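Local coordinates for protein flavocytochrome C3 fumarate reductase (Shewanella frigidimarina, PDB 1QO8) that reduces fumarate to succinate in an essentially one-way reaction, using one FAD and four covalently bound c-type hemes per subunit, at residues 45-48 against 53-56. Residues are numbered along the deposited sequence; the frame is centred on the assembly and turned at random.
Sequences ELAN and FDPH. With HEM (protoporphyrin IX containing Fe), chain D.
In both Leu46 and His56 the CG lies anti to the carbonyl carbon, chi1 -66° and -53°, which sets leucine against imidazole while both side chains reach the same heme. Leu46 CB packs on His56 CB at 3.9 Å, and its CD1 lies over one face of the imidazole and against the porphyrin. At the far end of that ring NE2 coordinates the heme iron at 2.3 Å, with His69 as the other axial ligand; Pro55 CB rests on the macrocycle near CHD, 3.6 Å away. A water in the plane of the ring accepts from His56 ND1 at 2.7 Å and donates to Leu46 O and Asp54 OD1, which favours this rotation of the imidazole. Asp54 acts as a second-shell residue behind the ligand: its OD1 also takes the His56 backbone N (2.8 Å), from above the carboxylate plane, closing an Asx turn, while OD2 receives Asn48 N on its syn side at 2.9 Å. With an alanine at Asp54, both amides would probably lose these acceptors and the water one partner, leaving the imidazole less firmly held in its rotation about the bond to iron. Within the cytochrome domain, the contact thus ties the end of helix 43-46 to the heme-ligating loop that follows, well before helix 107-115.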
# COMPACT_ATOMS: atom_id res chain seq x y z
N GLU A 45 -32.04 -36.47 -3.93
CA GLU A 45 -32.61 -37.56 -3.18
C GLU A 45 -32.38 -37.31 -1.72
O GLU A 45 -33.22 -37.69 -0.90
CB GLU A 45 -31.96 -38.86 -3.74
CG GLU A 45 -32.41 -40.09 -2.94
CD GLU A 45 -32.11 -41.40 -3.72
OE1 GLU A 45 -31.32 -41.45 -4.67
OE2 GLU A 45 -32.75 -42.40 -3.32
N LEU A 46 -31.25 -36.71 -1.29
CA LEU A 46 -31.07 -36.54 0.15
C LEU A 46 -31.97 -35.40 0.65
O LEU A 46 -32.24 -35.34 1.84
CB LEU A 46 -29.62 -36.23 0.55
CG LEU A 46 -28.65 -37.42 0.27
CD1 LEU A 46 -27.24 -36.86 0.34
CD2 LEU A 46 -28.81 -38.51 1.34
N ALA A 47 -32.42 -34.48 -0.21
CA ALA A 47 -33.11 -33.29 0.25
C ALA A 47 -34.42 -33.63 0.95
O ALA A 47 -35.13 -34.59 0.65
CB ALA A 47 -33.38 -32.29 -0.87
N ASN A 48 -34.65 -32.83 1.99
CA ASN A 48 -35.89 -32.94 2.74
C ASN A 48 -36.81 -31.83 2.25
O ASN A 48 -36.86 -31.54 1.03
CB ASN A 48 -35.41 -32.94 4.18
CG ASN A 48 -36.55 -33.16 5.15
OD1 ASN A 48 -37.50 -32.37 5.07
ND2 ASN A 48 -36.40 -34.19 5.97
N PHE A 53 -33.21 -25.86 7.59
CA PHE A 53 -32.12 -25.28 6.81
C PHE A 53 -31.80 -25.98 5.52
O PHE A 53 -31.62 -25.36 4.47
CB PHE A 53 -30.89 -24.93 7.69
CG PHE A 53 -31.33 -23.82 8.61
CD1 PHE A 53 -31.85 -22.64 8.09
CD2 PHE A 53 -31.32 -23.97 9.98
CE1 PHE A 53 -32.30 -21.63 8.92
CE2 PHE A 53 -31.79 -22.97 10.81
CZ PHE A 53 -32.28 -21.79 10.30
N ASP A 54 -31.71 -27.27 5.47
CA ASP A 54 -31.36 -28.13 4.39
C ASP A 54 -29.89 -27.94 4.01
O ASP A 54 -29.45 -27.42 2.98
CB ASP A 54 -32.21 -28.37 3.16
CG ASP A 54 -32.21 -29.90 2.90
OD1 ASP A 54 -31.32 -30.65 3.41
OD2 ASP A 54 -33.07 -30.40 2.17
N PRO A 55 -29.13 -28.81 4.74
CA PRO A 55 -27.70 -28.93 4.50
C PRO A 55 -27.56 -29.54 3.15
O PRO A 55 -26.66 -29.23 2.37
CB PRO A 55 -27.20 -29.73 5.69
CG PRO A 55 -28.37 -30.05 6.54
CD PRO A 55 -29.63 -29.68 5.81
N HIS A 56 -28.58 -30.36 2.71
CA HIS A 56 -28.44 -31.01 1.44
C HIS A 56 -29.21 -30.30 0.37
O HIS A 56 -29.50 -30.98 -0.63
CB HIS A 56 -28.98 -32.49 1.47
CG HIS A 56 -28.31 -33.18 2.62
ND1 HIS A 56 -29.04 -33.78 3.62
CD2 HIS A 56 -26.99 -33.37 2.93
CE1 HIS A 56 -28.23 -34.23 4.56
NE2 HIS A 56 -26.98 -34.04 4.16
CHA HEM D . -26.83 -35.80 7.73
CHB HEM D . -25.06 -37.72 3.71
CHC HEM D . -23.43 -33.50 2.07
CHD HEM D . -24.42 -31.79 6.52
C1A HEM D . -26.51 -36.70 6.73
C2A HEM D . -26.88 -38.14 6.73
C3A HEM D . -26.42 -38.65 5.63
C4A HEM D . -25.72 -37.60 4.88
CMA HEM D . -26.47 -40.10 5.05
CAA HEM D . -27.68 -38.77 7.89
CBA HEM D . -29.21 -38.47 7.76
CGA HEM D . -29.70 -38.78 6.37
O1A HEM D . -29.49 -39.97 5.99
O2A HEM D . -30.21 -37.85 5.69
C1B HEM D . -24.55 -36.75 2.86
C2B HEM D . -24.21 -36.90 1.50
C3B HEM D . -23.85 -35.73 1.03
C4B HEM D . -23.84 -34.80 2.12
CMB HEM D . -24.35 -38.28 0.75
CAB HEM D . -23.60 -35.27 -0.42
CBB HEM D . -24.29 -35.76 -1.47
C1C HEM D . -23.54 -32.69 3.19
C2C HEM D . -23.02 -31.32 3.24
C3C HEM D . -23.35 -30.85 4.43
C4C HEM D . -23.96 -31.92 5.22
CMC HEM D . -22.30 -30.72 2.03
CAC HEM D . -23.20 -29.46 5.07
CBC HEM D . -23.54 -28.28 4.39
C1D HEM D . -25.24 -32.66 7.18
C2D HEM D . -25.83 -32.45 8.45
C3D HEM D . -26.46 -33.58 8.78
C4D HEM D . -26.31 -34.52 7.70
CMD HEM D . -25.76 -31.13 9.29
CAD HEM D . -27.36 -33.81 10.05
CBD HEM D . -28.82 -33.50 9.63
CGD HEM D . -29.77 -34.42 10.33
O1D HEM D . -29.97 -34.05 11.53
O2D HEM D . -30.22 -35.41 9.69
NA HEM D . -25.81 -36.45 5.60
NB HEM D . -24.35 -35.43 3.25
NC HEM D . -24.04 -33.00 4.41
ND HEM D . -25.51 -33.98 6.70
FE HEM D . -24.96 -34.71 4.94
O HOH W 1 -31.71 -33.40 4.13